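Local coordinates for protein enoyl-CoA hydratase, EchA12_1 (Mycobacterium marinum M, PDB 3QRE) that probably catalyses the hydration of enoyl-CoA thioesters in fatty acid metabolism, at residues P132-I137 with P223-Y228; V31-T36 with P73-I78. All blocks are in the same frame, centred on the assembly; numbering follows the deposited sequence.

Interaction 1: residues P132-I137 with P223-Y228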
loop_
_atom_site.group_PDB
_atom_site.type_symbol
_atom_site.label_atom_id
_atom_site.label_comp_id
_atom_site.label_asym_id
_atom_site.label_seq_id
_atom_site.Cartn_x
_atom_site.Cartn_y
_atom_site.Cartn_z
ATOM N N PRO A 132 7.238 -4.063 21.036
ATOM C CA PRO A 132 6.682 -3.023 20.181
ATOM C C PRO A 132 7.055 -1.622 20.666
ATOM O O PRO A 132 7.212 -1.403 21.882
ATOM C CB PRO A 132 5.158 -3.219 20.315
ATOM C CG PRO A 132 4.976 -4.497 21.130
ATOM C CD PRO A 132 6.214 -4.644 21.926
ATOM N N VAL A 133 7.180 -0.679 19.719
ATOM C CA VAL A 133 7.375 0.720 20.052
ATOM C C VAL A 133 6.221 1.493 19.436
ATOM O O VAL A 133 5.938 1.365 18.225
ATOM C CB VAL A 133 8.766 1.250 19.564
ATOM C CG1 VAL A 133 9.021 2.683 20.030
ATOM C CG2 VAL A 133 9.899 0.349 20.057
ATOM N N ILE A 134 5.536 2.264 20.274
ATOM C CA ILE A 134 4.461 3.129 19.840
ATOM C C ILE A 134 4.985 4.568 19.870
ATOM O O ILE A 134 5.337 5.087 20.941
ATOM C CB ILE A 134 3.216 3.019 20.769
ATOM C CG1 ILE A 134 2.875 1.563 21.157
ATOM C CG2 ILE A 134 2.006 3.730 20.170
ATOM C CD1 ILE A 134 2.854 0.544 19.985
ATOM N N ALA A 135 5.038 5.211 18.703
ATOM C CA ALA A 135 5.361 6.622 18.627
ATOM C C ALA A 135 4.131 7.486 18.843
ATOM O O ALA A 135 3.071 7.272 18.219
ATOM C CB ALA A 135 6.039 6.970 17.284
ATOM N N ALA A 136 4.273 8.464 19.737
ATOM C CA ALA A 136 3.256 9.466 19.950
ATOM C C ALA A 136 3.813 10.784 19.462
ATOM O O ALA A 136 4.575 11.431 20.159
ATOM C CB ALA A 136 2.910 9.544 21.406
ATOM N N ILE A 137 3.418 11.177 18.256
ATOM C CA ILE A 137 4.021 12.296 17.535
ATOM C C ILE A 137 3.305 13.587 17.899
ATOM O O ILE A 137 2.277 13.932 17.316
ATOM C CB ILE A 137 4.025 12.033 16.009
ATOM C CG1 ILE A 137 4.656 10.641 15.731
ATOM C CG2 ILE A 137 4.795 13.123 15.272
ATOM C CD1 ILE A 137 4.556 10.127 14.285
ATOM N N PRO A 223 -2.585 9.976 26.564
ATOM C CA PRO A 223 -3.561 9.015 27.108
ATOM C C PRO A 223 -3.934 7.882 26.127
ATOM O O PRO A 223 -3.979 6.697 26.525
ATOM C CB PRO A 223 -4.766 9.904 27.459
ATOM C CG PRO A 223 -4.134 11.193 27.894
ATOM C CD PRO A 223 -2.898 11.358 27.003
ATOM N N ARG A 224 -4.146 8.253 24.862
ATOM C CA ARG A 224 -4.453 7.313 23.781
ATOM C C ARG A 224 -3.293 6.351 23.441
ATOM O O ARG A 224 -3.502 5.136 23.332
ATOM C CB ARG A 224 -4.917 8.076 22.537
ATOM C CG ARG A 224 -5.311 7.191 21.378
ATOM C CD ARG A 224 -6.686 6.504 21.564
ATOM N NE ARG A 224 -6.891 5.540 20.484
ATOM C CZ ARG A 224 -6.863 4.213 20.631
ATOM N NH1 ARG A 224 -6.681 3.668 21.832
ATOM N NH2 ARG A 224 -7.039 3.423 19.568
ATOM N N ALA A 225 -2.082 6.885 23.296
ATOM C CA ALA A 225 -0.913 6.043 23.039
ATOM C C ALA A 225 -0.698 5.050 24.190
ATOM O O ALA A 225 -0.384 3.879 23.951
ATOM C CB ALA A 225 0.350 6.895 22.801
ATOM N N LEU A 226 -0.890 5.518 25.432
ATOM C CA LEU A 226 -0.773 4.644 26.617
ATOM C C LEU A 226 -1.916 3.652 26.776
ATOM O O LEU A 226 -1.702 2.554 27.273
ATOM C CB LEU A 226 -0.640 5.450 27.913
ATOM C CG LEU A 226 0.601 6.313 27.984
ATOM C CD1 LEU A 226 0.419 7.348 29.117
ATOM C CD2 LEU A 226 1.863 5.457 28.148
ATOM N N GLU A 227 -3.126 4.058 26.397
ATOM C CA GLU A 227 -4.301 3.176 26.447
ATOM C C GLU A 227 -4.020 1.994 25.521
ATOM O O GLU A 227 -4.002 0.838 25.946
ATOM C CB GLU A 227 -5.562 3.934 25.998
ATOM C CG GLU A 227 -6.849 3.090 25.896
ATOM C CD GLU A 227 -7.998 3.796 25.130
ATOM O OE1 GLU A 227 -7.741 4.717 24.327
ATOM O OE2 GLU A 227 -9.171 3.416 25.330
ATOM N N TYR A 228 -3.749 2.324 24.262
ATOM C CA TYR A 228 -3.405 1.355 23.219
ATOM C C TYR A 228 -2.267 0.425 23.633
ATOM O O TYR A 228 -2.375 -0.785 23.479
ATOM C CB TYR A 228 -3.088 2.092 21.907
ATOM C CG TYR A 228 -2.819 1.169 20.746
ATOM C CD1 TYR A 228 -3.860 0.575 20.057
ATOM C CD2 TYR A 228 -1.512 0.883 20.353
ATOM C CE1 TYR A 228 -3.615 -0.276 19.004
ATOM C CE2 TYR A 228 -1.254 0.051 19.307
ATOM C CZ TYR A 228 -2.304 -0.535 18.631
ATOM O OH TYR A 228 -2.033 -1.384 17.585
#

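Interaction 2: residues V31-T36 with P73-I78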
loop_
_atom_site.group_PDB
_atom_site.type_symbol
_atom_site.label_atom_id
_atom_site.label_comp_id
_atom_site.label_asym_id
_atom_site.label_seq_id
_atom_site.Cartn_x
_atom_site.Cartn_y
_atom_site.Cartn_z
ATOM N N VAL A 31 17.467 12.113 27.235
ATOM C CA VAL A 31 16.293 11.259 27.078
ATOM C C VAL A 31 15.783 10.821 28.458
ATOM O O VAL A 31 16.541 10.265 29.251
ATOM C CB VAL A 31 16.622 10.006 26.184
ATOM C CG1 VAL A 31 15.438 9.069 26.086
ATOM C CG2 VAL A 31 17.062 10.423 24.801
ATOM N N LEU A 32 14.507 11.070 28.740
ATOM C CA LEU A 32 13.895 10.623 29.993
ATOM C C LEU A 32 13.286 9.231 29.870
ATOM O O LEU A 32 12.774 8.840 28.804
ATOM C CB LEU A 32 12.811 11.601 30.445
ATOM C CG LEU A 32 13.212 13.073 30.512
ATOM C CD1 LEU A 32 11.982 13.937 30.730
ATOM C CD2 LEU A 32 14.273 13.298 31.614
ATOM N N TYR A 33 13.326 8.497 30.982
ATOM C CA TYR A 33 12.806 7.151 31.043
ATOM C C TYR A 33 11.832 6.967 32.226
ATOM O O TYR A 33 12.160 7.238 33.375
ATOM C CB TYR A 33 13.973 6.179 31.150
ATOM C CG TYR A 33 13.570 4.726 31.183
ATOM C CD1 TYR A 33 13.681 3.944 30.039
ATOM C CD2 TYR A 33 13.084 4.125 32.362
ATOM C CE1 TYR A 33 13.325 2.596 30.040
ATOM C CE2 TYR A 33 12.711 2.770 32.375
ATOM C CZ TYR A 33 12.837 2.012 31.193
ATOM O OH TYR A 33 12.506 0.677 31.144
ATOM N N GLU A 34 10.644 6.460 31.935
ATOM C CA GLU A 34 9.640 6.249 32.963
ATOM C C GLU A 34 8.835 4.977 32.690
ATOM O O GLU A 34 8.420 4.727 31.559
ATOM C CB GLU A 34 8.729 7.475 33.041
ATOM C CG GLU A 34 7.506 7.322 33.922
ATOM C CD GLU A 34 6.553 8.512 33.814
ATOM O OE1 GLU A 34 6.982 9.613 33.376
ATOM O OE2 GLU A 34 5.364 8.339 34.169
ATOM N N ALA A 35 8.622 4.177 33.731
ATOM C CA ALA A 35 7.841 2.943 33.616
ATOM C C ALA A 35 6.471 3.045 34.320
ATOM O O ALA A 35 6.406 3.396 35.503
ATOM C CB ALA A 35 8.653 1.779 34.171
ATOM N N THR A 36 5.382 2.746 33.608
ATOM C CA THR A 36 4.050 2.732 34.229
ATOM C C THR A 36 3.841 1.423 35.037
ATOM O O THR A 36 4.592 0.439 34.843
ATOM C CB THR A 36 2.880 2.927 33.204
ATOM O OG1 THR A 36 2.811 1.810 32.310
ATOM C CG2 THR A 36 3.040 4.204 32.416
ATOM N N PRO A 73 12.325 -7.521 32.004
ATOM C CA PRO A 73 11.182 -8.409 31.760
ATOM C C PRO A 73 9.854 -7.884 32.330
ATOM O O PRO A 73 8.784 -8.384 31.965
ATOM C CB PRO A 73 11.601 -9.743 32.401
ATOM C CG PRO A 73 12.678 -9.418 33.367
ATOM C CD PRO A 73 13.303 -8.110 32.947
ATOM N N GLY A 74 9.925 -6.861 33.177
ATOM C CA GLY A 74 8.720 -6.166 33.623
ATOM C C GLY A 74 8.144 -5.231 32.564
ATOM O O GLY A 74 6.978 -4.841 32.660
ATOM N N ILE A 75 8.956 -4.865 31.558
ATOM C CA ILE A 75 8.504 -3.987 30.471
ATOM C C ILE A 75 7.937 -4.799 29.304
ATOM O O ILE A 75 8.607 -5.666 28.736
ATOM C CB ILE A 75 9.623 -3.044 29.941
ATOM C CG1 ILE A 75 10.120 -2.080 31.041
ATOM C CG2 ILE A 75 9.137 -2.255 28.687
ATOM C CD1 ILE A 75 9.030 -1.114 31.625
ATOM N N ARG A 76 6.693 -4.493 28.963
ATOM C CA ARG A 76 5.985 -5.148 27.874
ATOM C C ARG A 76 5.973 -4.324 26.582
ATOM O O ARG A 76 6.131 -4.875 25.489
ATOM C CB ARG A 76 4.553 -5.443 28.301
ATOM C CG ARG A 76 4.443 -6.316 29.575
ATOM C CD ARG A 76 4.891 -7.719 29.264
ATOM N NE ARG A 76 4.566 -8.036 27.866
ATOM C CZ ARG A 76 3.364 -8.428 27.427
ATOM N NH1 ARG A 76 2.347 -8.583 28.277
ATOM N NH2 ARG A 76 3.183 -8.667 26.126
ATOM N N VAL A 77 5.760 -3.016 26.703
ATOM C CA VAL A 77 5.623 -2.151 25.535
ATOM C C VAL A 77 6.369 -0.835 25.781
ATOM O O VAL A 77 6.479 -0.368 26.939
ATOM C CB VAL A 77 4.138 -1.872 25.203
ATOM C CG1 VAL A 77 3.999 -1.130 23.873
ATOM C CG2 VAL A 77 3.344 -3.161 25.144
ATOM N N ILE A 78 6.867 -0.253 24.691
ATOM C CA ILE A 78 7.587 1.020 24.715
ATOM C C ILE A 78 6.777 2.135 24.047
ATOM O O ILE A 78 6.237 1.956 22.950
ATOM C CB ILE A 78 8.956 0.918 23.986
ATOM C CG1 ILE A 78 9.861 -0.137 24.646
ATOM C CG2 ILE A 78 9.647 2.287 23.951
ATOM C CD1 ILE A 78 11.081 -0.574 23.778
#

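Interaction 1: residues P132-I137 with P223-Y228
Ile134 and Tyr228 cross at about a right angle, the isoleucine bringing its CD1 methyl up near the plane of the phenol ring, with Ile134 CD1 4.2 Å from Tyr228 CE2. The methyl thus rests against the CD2-CE2 edge of the ring and not its face; Phe156 meets the ring edge-to-face. The isoleucine splits its two branches between partners: CG1 lies beside the backbone N, and the bend at chi2 (-47°) brings CD1 to the ring, while CG2 is directed to the alanine one helical turn earlier, Ile134 CG2 standing 4.4 Å from Ala225 CB. Two residues along the strand, the Ala225 methyl comes end-on against the flank of the Ala136 methyl, CB to CB 3.9 Å. In the crotonase-type fold to which this family belongs, this is a helix laid on a face of the central beta-sheet: strand 133-137 and helix segment 223-228 run nearly antiparallel, at 168°, with axes 8.9 Å apart at their closest. All four touching residues are buried, and no hydrogen bond joins the two segments, so the interface is held by apolar contact. Across a subunit boundary, the tyrosine OH is hydrogen-bonded to Asp193 of the second subunit. On the helix itself, Arg224 NH1 and Glu227 OE1 form a salt bridge at 2.9 Å with a bent N-H...O angle (135°), met from above the carboxylate plane, and Arg224 NE forms another with Glu214.

Interaction 2: residues V31-T36 with P73-I78
Tyr33 holds its ring opposite the backbone N (chi1 -178°), which sends the hydroxyl out from strand 31-35 to the side chain of Ile75. The isoleucine comes from the opposite direction: its CG1 lies anti to the carbonyl carbon (chi1 -62°), and a second bend at chi2 of -61° sets CD1 where both Tyr33 and Ala35 can touch it. The closest approach is Tyr33 OH to Ile75 CG1 at 3.6 Å, and CD1 of Ile75 follows at 3.9 Å from the same oxygen. These are van der Waals contacts between a hydroxyl and an aliphatic chain, and no hydrogen bond links the two segments. Ala35, two residues further along the strand, points its methyl at the same isoleucine, Ala35 CB lying 3.9 Å from Ile75 CD1. One methyl group is thus shared by two residues of the strand, the phenol oxygen on one hand and the alanine methyl on the other. The contact is small, 91 Å² summed over both sides, with Ile75 buried and the strand side more open. The backbones remain well separated, the nearest pair of CA atoms, those of Ala35 and Ile75, being 7.6 Å apart. Between the two segments runs strand 40-45, whose Ala41 touches both Tyr33 and Ile75, while Arg68 and Ala69 of helix 56-71 pack on the tyrosine. The chain leaves that helix, turns through residues 73-76 and enters strand 77-82, which is parallel to strand 40-45; this is a beta-alpha-beta crossover of the crotonase-like fold, and its return loop, just ahead of strand 77-82, touches the outermost strand 31-35 through Ile75.

In the fold
Both contacts belong to the same six-stranded mixed sheet, with centres about 12 Å apart, and both segments of 31-36/73-78 precede those of 132-137/223-228 in the chain. Strands 77-82 and 133-137 are parallel neighbours, and probable backbone hydrogen bonds join them directly, Ile134 N to Ile78 O at 2.8 Å and Ile78 N to Pro132 O at 3.1 Å. Helix 221-235 reaches both regions, since Ala229, Ile232 and Ala233 touch Val77. Interaction 2 lies nearer the outer edge of the sheet, whereas interaction 1 is buried further in, beside a subunit interface. One contact sets a helix on the sheet face, the other joins the edge strand to the loop before strand 77-82.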